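Local coordinates for protein proline dehydrogenase (Bradyrhizobium japonicum USDA 110, PDB 3HAZ) that joins an FAD-dependent proline dehydrogenase and an NAD-dependent 1-pyrroline-5-carboxylate dehydrogenase in one chain, probably oxidising proline to glutamate in two steps, at residues Leu311-Gln314 / Arg319-Ala322; His553-Ala558 / Ser679-Pro684; Arg904-Ile909 / Asp933-Gly938. All coordinates share one frame; numbering follows the deposited sequence.

Interaction 1: residues Leu311-Gln314 / Arg319-Ala322; sequences LAIQ and RASA. With FAD (flavin-adenine dinucleotide), chain C.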
loop_
_atom_site.group_PDB
_atom_site.type_symbol
_atom_site.label_atom_id
_atom_site.label_comp_id
_atom_site.label_asym_id
_atom_site.label_seq_id
_atom_site.Cartn_x
_atom_site.Cartn_y
_atom_site.Cartn_z
ATOM N N LEU A 311 10.319 -55.302 0.318
ATOM C CA LEU A 311 9.525 -54.252 0.937
ATOM C C LEU A 311 9.617 -52.979 0.115
ATOM O O LEU A 311 10.529 -52.815 -0.706
ATOM C CB LEU A 311 10.033 -53.961 2.344
ATOM C CG LEU A 311 11.200 -52.967 2.418
ATOM C CD1 LEU A 311 11.398 -52.476 3.851
ATOM C CD2 LEU A 311 12.483 -53.580 1.878
ATOM N N ALA A 312 8.668 -52.080 0.349
ATOM C CA ALA A 312 8.688 -50.762 -0.278
ATOM C C ALA A 312 9.367 -49.769 0.661
ATOM O O ALA A 312 9.264 -49.892 1.886
ATOM C CB ALA A 312 7.275 -50.304 -0.605
ATOM N N ILE A 313 10.062 -48.797 0.074
ATOM C CA ILE A 313 10.702 -47.714 0.807
ATOM C C ILE A 313 10.297 -46.383 0.171
ATOM O O ILE A 313 10.423 -46.203 -1.046
ATOM C CB ILE A 313 12.233 -47.843 0.783
ATOM C CG1 ILE A 313 12.668 -49.190 1.375
ATOM C CG2 ILE A 313 12.885 -46.698 1.554
ATOM C CD1 ILE A 313 14.132 -49.517 1.115
ATOM N N GLN A 314 9.807 -45.461 0.995
ATOM C CA GLN A 314 9.278 -44.188 0.511
ATOM C C GLN A 314 10.345 -43.088 0.512
ATOM O O GLN A 314 10.803 -42.640 1.568
ATOM C CB GLN A 314 8.092 -43.749 1.371
ATOM C CG GLN A 314 6.934 -44.744 1.430
ATOM C CD GLN A 314 6.270 -44.767 2.801
ATOM O OE1 GLN A 314 6.952 -44.759 3.827
ATOM N NE2 GLN A 314 4.940 -44.796 2.823
ATOM N N ARG A 319 14.126 -40.159 6.142
ATOM C CA ARG A 319 14.790 -41.379 6.621
ATOM C C ARG A 319 15.050 -42.414 5.526
ATOM O O ARG A 319 15.645 -43.457 5.787
ATOM C CB ARG A 319 13.978 -42.034 7.746
ATOM C CG ARG A 319 13.972 -41.261 9.063
ATOM C CD ARG A 319 13.023 -41.901 10.071
ATOM N NE ARG A 319 11.638 -41.847 9.612
ATOM C CZ ARG A 319 10.615 -42.423 10.235
ATOM N NH1 ARG A 319 10.814 -43.104 11.358
ATOM N NH2 ARG A 319 9.390 -42.319 9.732
ATOM N N ALA A 320 14.618 -42.126 4.303
ATOM C CA ALA A 320 14.658 -43.124 3.227
ATOM C C ALA A 320 16.041 -43.751 3.009
ATOM O O ALA A 320 16.170 -44.975 2.914
ATOM C CB ALA A 320 14.126 -42.528 1.932
ATOM N N SER A 321 17.075 -42.918 2.927
ATOM C CA SER A 321 18.418 -43.422 2.661
ATOM C C SER A 321 18.899 -44.362 3.774
ATOM O O SER A 321 19.594 -45.348 3.509
ATOM C CB SER A 321 19.406 -42.266 2.462
ATOM O OG SER A 321 20.657 -42.748 1.994
ATOM N N ALA A 322 18.523 -44.054 5.012
ATOM C CA ALA A 322 18.897 -44.878 6.158
ATOM C C ALA A 322 18.146 -46.211 6.162
ATOM O O ALA A 322 18.680 -47.234 6.591
ATOM C CB ALA A 322 18.658 -44.119 7.463
HETATM P PA FAD C . 4.956 -37.754 -9.255
HETATM O O1A FAD C . 3.786 -36.781 -9.850
HETATM O O2A FAD C . 6.255 -37.522 -9.886
HETATM O O5B FAD C . 5.108 -37.468 -7.662
HETATM C C5B FAD C . 3.952 -37.513 -6.875
HETATM C C4B FAD C . 4.338 -37.520 -5.390
HETATM O O4B FAD C . 5.479 -36.626 -4.900
HETATM C C3B FAD C . 3.547 -37.925 -4.301
HETATM O O3B FAD C . 2.803 -39.126 -4.409
HETATM C C2B FAD C . 4.408 -37.640 -3.097
HETATM O O2B FAD C . 5.059 -38.745 -2.496
HETATM C C1B FAD C . 5.295 -36.518 -3.504
HETATM N N9A FAD C . 4.849 -35.163 -3.233
HETATM C C8A FAD C . 3.745 -34.496 -3.754
HETATM N N7A FAD C . 3.754 -33.223 -3.250
HETATM C C5A FAD C . 4.886 -33.104 -2.410
HETATM C C6A FAD C . 5.423 -31.966 -1.587
HETATM N N6A FAD C . 4.735 -30.680 -1.559
HETATM N N1A FAD C . 6.525 -32.116 -0.885
HETATM C C2A FAD C . 7.218 -33.343 -0.903
HETATM N N3A FAD C . 6.700 -34.437 -1.692
HETATM C C4A FAD C . 5.551 -34.278 -2.424
HETATM N N1 FAD C . 3.562 -45.386 -1.726
HETATM C C2 FAD C . 3.668 -45.675 -0.386
HETATM O O2 FAD C . 3.675 -44.648 0.532
HETATM N N3 FAD C . 3.721 -47.043 0.048
HETATM C C4 FAD C . 3.671 -48.057 -0.865
HETATM O O4 FAD C . 3.791 -49.389 -0.447
HETATM C C4X FAD C . 3.566 -47.758 -2.267
HETATM N N5 FAD C . 3.519 -48.858 -3.280
HETATM C C5X FAD C . 3.409 -48.543 -4.657
HETATM C C6 FAD C . 3.354 -49.627 -5.649
HETATM C C7 FAD C . 3.249 -49.310 -7.023
HETATM C C7M FAD C . 3.171 -50.439 -8.038
HETATM C C8 FAD C . 3.201 -47.896 -7.464
HETATM C C8M FAD C . 3.082 -47.521 -8.950
HETATM C C9 FAD C . 3.253 -46.863 -6.511
HETATM C C9A FAD C . 3.353 -47.185 -5.076
HETATM N N10 FAD C . 3.407 -46.114 -4.078
HETATM C C10 FAD C . 3.518 -46.445 -2.676
HETATM C "C1'" FAD C . 3.530 -44.672 -4.463
HETATM C "C2'" FAD C . 2.202 -43.881 -4.589
HETATM O "O2'" FAD C . 1.102 -44.780 -4.661
HETATM C "C3'" FAD C . 2.292 -42.942 -5.803
HETATM O "O3'" FAD C . 2.098 -43.680 -7.004
HETATM C "C4'" FAD C . 3.665 -42.183 -5.889
HETATM O "O4'" FAD C . 4.136 -41.588 -4.730
HETATM C "C5'" FAD C . 3.716 -41.211 -7.099
HETATM O "O5'" FAD C . 5.039 -40.942 -7.535
HETATM P P FAD C . 5.264 -40.616 -9.146
HETATM O O1P FAD C . 6.896 -40.466 -9.458
HETATM O O2P FAD C . 4.640 -41.670 -9.955
HETATM O O3P FAD C . 4.404 -39.266 -9.470
#
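In the FAD pocket of the proline dehydrogenase barrel, I313 and Q314, at the end of strand 309-314, meet A320 on the first turn of helix 320-333. No hydrogen bond crosses it. The methyl CB of A320 lies 3.3 Å from the backbone O of Q314, while I313 CG2 rests 4.0 Å from the backbone O of A320. With CG1 of I313 beside the backbone N (chi1 -58°), CG2 stands anti to it and is the branch turned to the helix start; the side chain packs further on V323, I324 and V327 of the same helix. Q314 serves the flavin instead. Its chain bends at chi2 (144°) and brings NE2 to 2.6 Å from O2 of FAD, in an almost straight bond (173°). NE2 donates to the backbone O of E282 as well, and OE1 accepts from Q317 NE2, so the buried carboxamide is held at both ends and its flip is fixed. A leucine here would probably cost the flavin O2 and the E282 carbonyl the N-H they take from this side chain. A312 brings CB to 3.6 Å from FAD O4. Backbone hydrogen bonds run from the strand to V279 and R341 on the two adjacent strands. The pattern, helix packing from I313 and cofactor contacts from A312 and Q314, is that of a beta-alpha-beta unit in a TIM-type barrel with its ligand at the strand ends.

Interaction 2: residues His553-Ala558 / Ser679-Pro684; sequences HAAVAA and SVVAKP. With NAD (nicotinamide-adenine-dinucleotide), chain D.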
loop_
_atom_site.group_PDB
_atom_site.type_symbol
_atom_site.label_atom_id
_atom_site.label_comp_id
_atom_site.label_asym_id
_atom_site.label_seq_id
_atom_site.Cartn_x
_atom_site.Cartn_y
_atom_site.Cartn_z
ATOM N N HIS A 553 -13.564 -18.924 54.074
ATOM C CA HIS A 553 -13.943 -17.517 54.176
ATOM C C HIS A 553 -12.721 -16.609 54.295
ATOM O O HIS A 553 -12.697 -15.514 53.730
ATOM C CB HIS A 553 -14.924 -17.286 55.326
ATOM C CG HIS A 553 -16.357 -17.471 54.934
ATOM N ND1 HIS A 553 -16.821 -18.621 54.329
ATOM C CD2 HIS A 553 -17.429 -16.652 55.057
ATOM C CE1 HIS A 553 -18.115 -18.501 54.093
ATOM N NE2 HIS A 553 -18.509 -17.317 54.526
ATOM N N ALA A 554 -11.706 -17.071 55.017
ATOM C CA ALA A 554 -10.447 -16.339 55.111
ATOM C C ALA A 554 -9.795 -16.214 53.735
ATOM O O ALA A 554 -9.185 -15.190 53.406
ATOM C CB ALA A 554 -9.506 -17.025 56.085
ATOM N N ALA A 555 -9.928 -17.262 52.930
ATOM C CA ALA A 555 -9.373 -17.257 51.583
ATOM C C ALA A 555 -10.028 -16.175 50.729
ATOM O O ALA A 555 -9.344 -15.427 50.029
ATOM C CB ALA A 555 -9.533 -18.625 50.938
ATOM N N VAL A 556 -11.354 -16.090 50.792
ATOM C CA VAL A 556 -12.089 -15.078 50.038
ATOM C C VAL A 556 -11.701 -13.677 50.499
ATOM O O VAL A 556 -11.474 -12.784 49.681
ATOM C CB VAL A 556 -13.617 -15.266 50.165
ATOM C CG1 VAL A 556 -14.355 -14.164 49.419
ATOM C CG2 VAL A 556 -14.026 -16.623 49.627
ATOM N N ALA A 557 -11.626 -13.484 51.811
ATOM C CA ALA A 557 -11.247 -12.183 52.347
ATOM C C ALA A 557 -9.853 -11.802 51.861
ATOM O O ALA A 557 -9.617 -10.665 51.460
ATOM C CB ALA A 557 -11.305 -12.190 53.876
ATOM N N ALA A 558 -8.933 -12.762 51.889
ATOM C CA ALA A 558 -7.566 -12.522 51.444
ATOM C C ALA A 558 -7.508 -12.228 49.937
ATOM O O ALA A 558 -6.802 -11.317 49.496
ATOM C CB ALA A 558 -6.680 -13.704 51.800
ATOM N N SER A 679 -8.918 -11.466 41.144
ATOM C CA SER A 679 -8.256 -12.415 42.026
ATOM C C SER A 679 -9.106 -13.682 42.034
ATOM O O SER A 679 -10.277 -13.655 41.637
ATOM C CB SER A 679 -8.079 -11.844 43.438
ATOM O OG SER A 679 -9.326 -11.511 44.016
ATOM N N VAL A 680 -8.524 -14.795 42.460
ATOM C CA VAL A 680 -9.223 -16.067 42.375
ATOM C C VAL A 680 -9.088 -16.927 43.629
ATOM O O VAL A 680 -8.006 -17.040 44.213
ATOM C CB VAL A 680 -8.733 -16.879 41.153
ATOM C CG1 VAL A 680 -9.502 -18.182 41.031
ATOM C CG2 VAL A 680 -8.871 -16.053 39.883
ATOM N N VAL A 681 -10.205 -17.511 44.047
ATOM C CA VAL A 681 -10.186 -18.618 44.991
ATOM C C VAL A 681 -10.625 -19.865 44.230
ATOM O O VAL A 681 -11.741 -19.926 43.708
ATOM C CB VAL A 681 -11.105 -18.371 46.206
ATOM C CG1 VAL A 681 -11.140 -19.604 47.102
ATOM C CG2 VAL A 681 -10.626 -17.150 46.996
ATOM N N ALA A 682 -9.733 -20.846 44.148
ATOM C CA ALA A 682 -9.974 -22.046 43.352
ATOM C C ALA A 682 -10.194 -23.268 44.235
ATOM O O ALA A 682 -9.406 -23.532 45.146
ATOM C CB ALA A 682 -8.799 -22.291 42.409
ATOM N N LYS A 683 -11.266 -24.009 43.967
ATOM C CA LYS A 683 -11.495 -25.279 44.651
ATOM C C LYS A 683 -11.534 -26.418 43.644
ATOM O O LYS A 683 -12.452 -26.502 42.826
ATOM C CB LYS A 683 -12.788 -25.267 45.472
ATOM C CG LYS A 683 -12.886 -26.451 46.438
ATOM C CD LYS A 683 -14.311 -26.934 46.619
ATOM C CE LYS A 683 -14.744 -27.833 45.476
ATOM N NZ LYS A 683 -14.346 -29.262 45.669
ATOM N N PRO A 684 -10.527 -27.299 43.700
ATOM C CA PRO A 684 -10.439 -28.419 42.760
ATOM C C PRO A 684 -11.355 -29.552 43.190
ATOM O O PRO A 684 -11.817 -29.574 44.331
ATOM C CB PRO A 684 -8.984 -28.862 42.894
ATOM C CG PRO A 684 -8.621 -28.520 44.317
ATOM C CD PRO A 684 -9.430 -27.299 44.685
HETATM P PA NAD D . -19.531 -32.461 39.851
HETATM O O1A NAD D . -20.923 -31.625 39.616
HETATM O O2A NAD D . -19.823 -33.733 40.531
HETATM O O5B NAD D . -18.536 -31.516 40.801
HETATM C C5B NAD D . -17.458 -30.819 40.191
HETATM C C4B NAD D . -16.918 -29.708 41.105
HETATM O O4B NAD D . -17.949 -28.930 41.824
HETATM C C3B NAD D . -15.993 -30.201 42.293
HETATM O O3B NAD D . -14.759 -29.590 42.515
HETATM C C2B NAD D . -17.008 -30.337 43.424
HETATM O O2B NAD D . -16.576 -30.695 44.718
HETATM C C1B NAD D . -17.777 -29.103 43.228
HETATM N N9A NAD D . -19.086 -29.172 43.893
HETATM C C8A NAD D . -19.811 -30.283 44.180
HETATM N N7A NAD D . -21.016 -29.867 44.818
HETATM C C5A NAD D . -20.998 -28.457 44.909
HETATM C C6A NAD D . -21.906 -27.544 45.434
HETATM N N6A NAD D . -23.145 -28.021 46.026
HETATM N N1A NAD D . -21.637 -26.214 45.391
HETATM C C2A NAD D . -20.456 -25.765 44.825
HETATM N N3A NAD D . -19.560 -26.662 44.308
HETATM C C4A NAD D . -19.833 -28.012 44.351
HETATM O O3 NAD D . -18.741 -32.716 38.392
HETATM P PN NAD D . -17.530 -33.865 38.298
HETATM O O1N NAD D . -18.090 -35.300 38.931
HETATM O O2N NAD D . -16.352 -33.409 39.039
HETATM O O5D NAD D . -17.103 -34.109 36.704
HETATM C C5D NAD D . -18.003 -34.772 35.826
HETATM C C4D NAD D . -18.989 -33.803 35.140
HETATM O O4D NAD D . -18.433 -32.490 34.695
HETATM C C3D NAD D . -19.869 -34.287 33.908
HETATM O O3D NAD D . -21.272 -34.220 33.995
HETATM C C2D NAD D . -19.154 -33.542 32.759
HETATM O O2D NAD D . -19.621 -33.627 31.427
HETATM C C1D NAD D . -18.889 -32.234 33.383
HETATM N N1N NAD D . -17.818 -31.572 32.626
HETATM C C2N NAD D . -18.157 -30.685 31.587
HETATM C C3N NAD D . -17.098 -30.038 30.818
HETATM C C7N NAD D . -17.470 -29.059 29.689
HETATM O O7N NAD D . -16.631 -28.382 29.213
HETATM N N7N NAD D . -18.857 -28.873 29.316
HETATM C C4N NAD D . -15.675 -30.321 31.129
HETATM C C5N NAD D . -15.341 -31.199 32.163
HETATM C C6N NAD D . -16.411 -31.856 32.947
#
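A single residue of the strand, V681, makes the whole contact with helix 549-567, and one of its methyls faces a backbone carbonyl: V681 CG2 sits 3.7 Å from the O of A555. Strand 679-683 belongs to the Rossmann-type NAD-binding domain of the aldehyde dehydrogenase fold, and the helix packs over one side of its sheet. V681 spreads its two branches over neighbouring helix residues. CG1, anti to the backbone N (chi1 175°), lies 4.3 Å from A555 CB, whereas CG2 reaches V556, 4.3 Å from that residue's CG2. The packing is apolar and buried; L722 of helix 716-724 touches both V556 and V681, and V712 touches A555 and V681, closing the cluster. Two residues on, K683 also packs on L722 but carries its amine to the cofactor. Bends at chi2, chi3 and chi4 curl the chain so that K683 NZ gives a 2.8 Å hydrogen bond to O2B of the NAD adenosine ribose, with a weak one to the adjacent O3B. G714 O takes another bond from NZ. K683 NZ also donates a 2.9 Å hydrogen bond to P684 O, from above the carbonyl plane (38° out of it).

Interaction 3: residues Arg904-Ile909 / Asp933-Gly938; sequences RVLRAI and DRVQVG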
loop_
_atom_site.group_PDB
_atom_site.type_symbol
_atom_site.label_atom_id
_atom_site.label_comp_id
_atom_site.label_asym_id
_atom_site.label_seq_id
_atom_site.Cartn_x
_atom_site.Cartn_y
_atom_site.Cartn_z
ATOM N N ARG A 904 -36.912 -37.761 12.721
ATOM C CA ARG A 904 -37.111 -38.447 13.991
ATOM C C ARG A 904 -35.822 -38.455 14.810
ATOM O O ARG A 904 -35.848 -38.251 16.029
ATOM C CB ARG A 904 -37.587 -39.883 13.736
ATOM C CG ARG A 904 -38.364 -40.507 14.878
ATOM C CD ARG A 904 -39.367 -41.526 14.355
ATOM N NE ARG A 904 -38.869 -42.900 14.390
ATOM C CZ ARG A 904 -39.416 -43.909 13.715
ATOM N NH1 ARG A 904 -38.908 -45.132 13.814
ATOM N NH2 ARG A 904 -40.467 -43.694 12.933
ATOM N N VAL A 905 -34.698 -38.690 14.134
ATOM C CA VAL A 905 -33.394 -38.720 14.788
ATOM C C VAL A 905 -33.052 -37.353 15.371
ATOM O O VAL A 905 -32.573 -37.247 16.495
ATOM C CB VAL A 905 -32.279 -39.120 13.807
ATOM C CG1 VAL A 905 -30.904 -38.852 14.416
ATOM C CG2 VAL A 905 -32.428 -40.589 13.396
ATOM N N LEU A 906 -33.301 -36.313 14.585
ATOM C CA LEU A 906 -33.022 -34.947 14.997
ATOM C C LEU A 906 -33.920 -34.514 16.160
ATOM O O LEU A 906 -33.457 -33.847 17.083
ATOM C CB LEU A 906 -33.152 -34.005 13.800
ATOM C CG LEU A 906 -32.111 -34.253 12.703
ATOM C CD1 LEU A 906 -32.515 -33.603 11.388
ATOM C CD2 LEU A 906 -30.743 -33.767 13.151
ATOM N N ARG A 907 -35.193 -34.907 16.127
ATOM C CA ARG A 907 -36.077 -34.666 17.265
ATOM C C ARG A 907 -35.570 -35.395 18.508
ATOM O O ARG A 907 -35.569 -34.841 19.600
ATOM C CB ARG A 907 -37.512 -35.102 16.962
ATOM C CG ARG A 907 -38.225 -34.252 15.927
ATOM C CD ARG A 907 -39.731 -34.448 16.016
ATOM N NE ARG A 907 -40.428 -33.989 14.815
ATOM C CZ ARG A 907 -40.914 -34.798 13.878
ATOM N NH1 ARG A 907 -40.786 -36.114 14.002
ATOM N NH2 ARG A 907 -41.532 -34.293 12.819
ATOM N N ALA A 908 -35.147 -36.644 18.339
ATOM C CA ALA A 908 -34.584 -37.411 19.449
ATOM C C ALA A 908 -33.391 -36.691 20.090
ATOM O O ALA A 908 -33.206 -36.730 21.303
ATOM C CB ALA A 908 -34.172 -38.795 18.979
ATOM N N ILE A 909 -32.575 -36.041 19.270
ATOM C CA ILE A 909 -31.418 -35.329 19.789
ATOM C C ILE A 909 -31.853 -34.045 20.501
ATOM O O ILE A 909 -31.345 -33.715 21.574
ATOM C CB ILE A 909 -30.407 -35.009 18.673
ATOM C CG1 ILE A 909 -29.858 -36.302 18.070
ATOM C CG2 ILE A 909 -29.260 -34.157 19.211
ATOM C CD1 ILE A 909 -29.087 -36.093 16.768
ATOM N N ASP A 933 -27.698 -26.937 10.315
ATOM C CA ASP A 933 -28.750 -25.925 10.338
ATOM C C ASP A 933 -29.751 -26.199 11.451
ATOM O O ASP A 933 -30.221 -25.281 12.125
ATOM C CB ASP A 933 -29.497 -25.900 9.000
ATOM C CG ASP A 933 -30.700 -24.963 9.017
ATOM O OD1 ASP A 933 -30.489 -23.736 8.910
ATOM O OD2 ASP A 933 -31.852 -25.452 9.126
ATOM N N ARG A 934 -30.069 -27.473 11.631
ATOM C CA ARG A 934 -31.140 -27.891 12.525
ATOM C C ARG A 934 -30.771 -27.871 14.013
ATOM O O ARG A 934 -31.574 -27.454 14.850
ATOM C CB ARG A 934 -31.617 -29.288 12.129
ATOM C CG ARG A 934 -32.572 -29.922 13.114
ATOM C CD ARG A 934 -33.845 -29.104 13.258
ATOM N NE ARG A 934 -34.852 -29.828 14.028
ATOM C CZ ARG A 934 -35.768 -30.626 13.494
ATOM N NH1 ARG A 934 -36.637 -31.250 14.275
ATOM N NH2 ARG A 934 -35.812 -30.800 12.178
ATOM N N VAL A 935 -29.563 -28.325 14.338
ATOM C CA VAL A 935 -29.160 -28.495 15.733
ATOM C C VAL A 935 -28.480 -27.254 16.321
ATOM O O VAL A 935 -27.927 -26.425 15.593
ATOM C CB VAL A 935 -28.243 -29.722 15.900
ATOM C CG1 VAL A 935 -28.915 -30.960 15.333
ATOM C CG2 VAL A 935 -26.905 -29.483 15.215
ATOM N N GLN A 936 -28.522 -27.132 17.645
ATOM C CA GLN A 936 -27.956 -25.971 18.327
ATOM C C GLN A 936 -26.703 -26.316 19.138
ATOM O O GLN A 936 -26.167 -25.482 19.869
ATOM C CB GLN A 936 -29.010 -25.326 19.234
ATOM C CG GLN A 936 -29.860 -24.270 18.545
ATOM C CD GLN A 936 -30.727 -23.492 19.525
ATOM O OE1 GLN A 936 -31.734 -24.001 20.018
ATOM N NE2 GLN A 936 -30.340 -22.251 19.805
ATOM N N VAL A 937 -26.254 -27.555 19.000
ATOM C CA VAL A 937 -25.087 -28.077 19.704
ATOM C C VAL A 937 -23.865 -27.164 19.595
ATOM O O VAL A 937 -23.635 -26.560 18.554
ATOM C CB VAL A 937 -24.737 -29.467 19.135
ATOM C CG1 VAL A 937 -23.564 -30.071 19.872
ATOM C CG2 VAL A 937 -25.959 -30.375 19.238
ATOM N N GLY A 938 -23.072 -27.088 20.662
ATOM C CA GLY A 938 -21.928 -26.185 20.699
ATOM C C GLY A 938 -20.772 -26.554 19.777
ATOM O O GLY A 938 -20.144 -25.684 19.172
#
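R934, L906 and V935 carry this contact, in which the end of helix 925-934 leans on helix 902-911. R934 lays its chain across L906 at a slant: its CG is 4.1 Å from L906 CD1, and L906 CB lies over one face of the R934 guanidinium, 4.3 Å from its plane and above its centre. The path is set by CG standing anti to the backbone N (chi1 171°) and by a bend at chi2 (61°), which turns the rest of the arginine across L906 toward R907. There its charge is met by two carboxylates of helix 902-911: NE forms a salt bridge with E910 and NH1 with E903. R907 comes in obliquely, CG 3.8 Å from R934 NH1. Its own NE is 4.7 Å from R934 NH1, two like charges whose mutual cost E903 is likely to ease, since it also has a long, weak ion pair with R907. Deeper in, L906 CD2 meets CG1 of V935 at 4.0 Å, the two side chains crossing at about a right angle. V935 is the first residue to leave helical backbone angles, and it also packs on L918 of strand 917-921. On both sides of V935 the chain borders a second subunit: D933 forms a salt bridge with R568 of that neighbouring subunit, and the O of V937 accepts a hydrogen bond from NE2 of Q981 of the same neighbouring subunit. Two helices layered on one side of a largely parallel sheet, beside a subunit interface, are characteristic of the catalytic domain of the aldehyde dehydrogenase fold.

How the interactions relate
The three contacts follow one another along the chain, none enclosing another. Interaction 1 belongs to the proline dehydrogenase barrel; interactions 2 and 3 fall in the aldehyde dehydrogenase part but on different sheets, the NAD-binding one with strand 679-683 and the one containing strands 917-921 and 939-942. Centres of interactions 1 and 2 are 58 Å apart, on opposite sides of the chain's centre, so the FAD and NAD pockets belong to well-separated parts of the fold. Interaction 3 lies 48 Å from interaction 1 and 40 Å from interaction 2, centre to centre. Two contacts thus adjoin cofactors, while the third lies away from both and borders a second subunit.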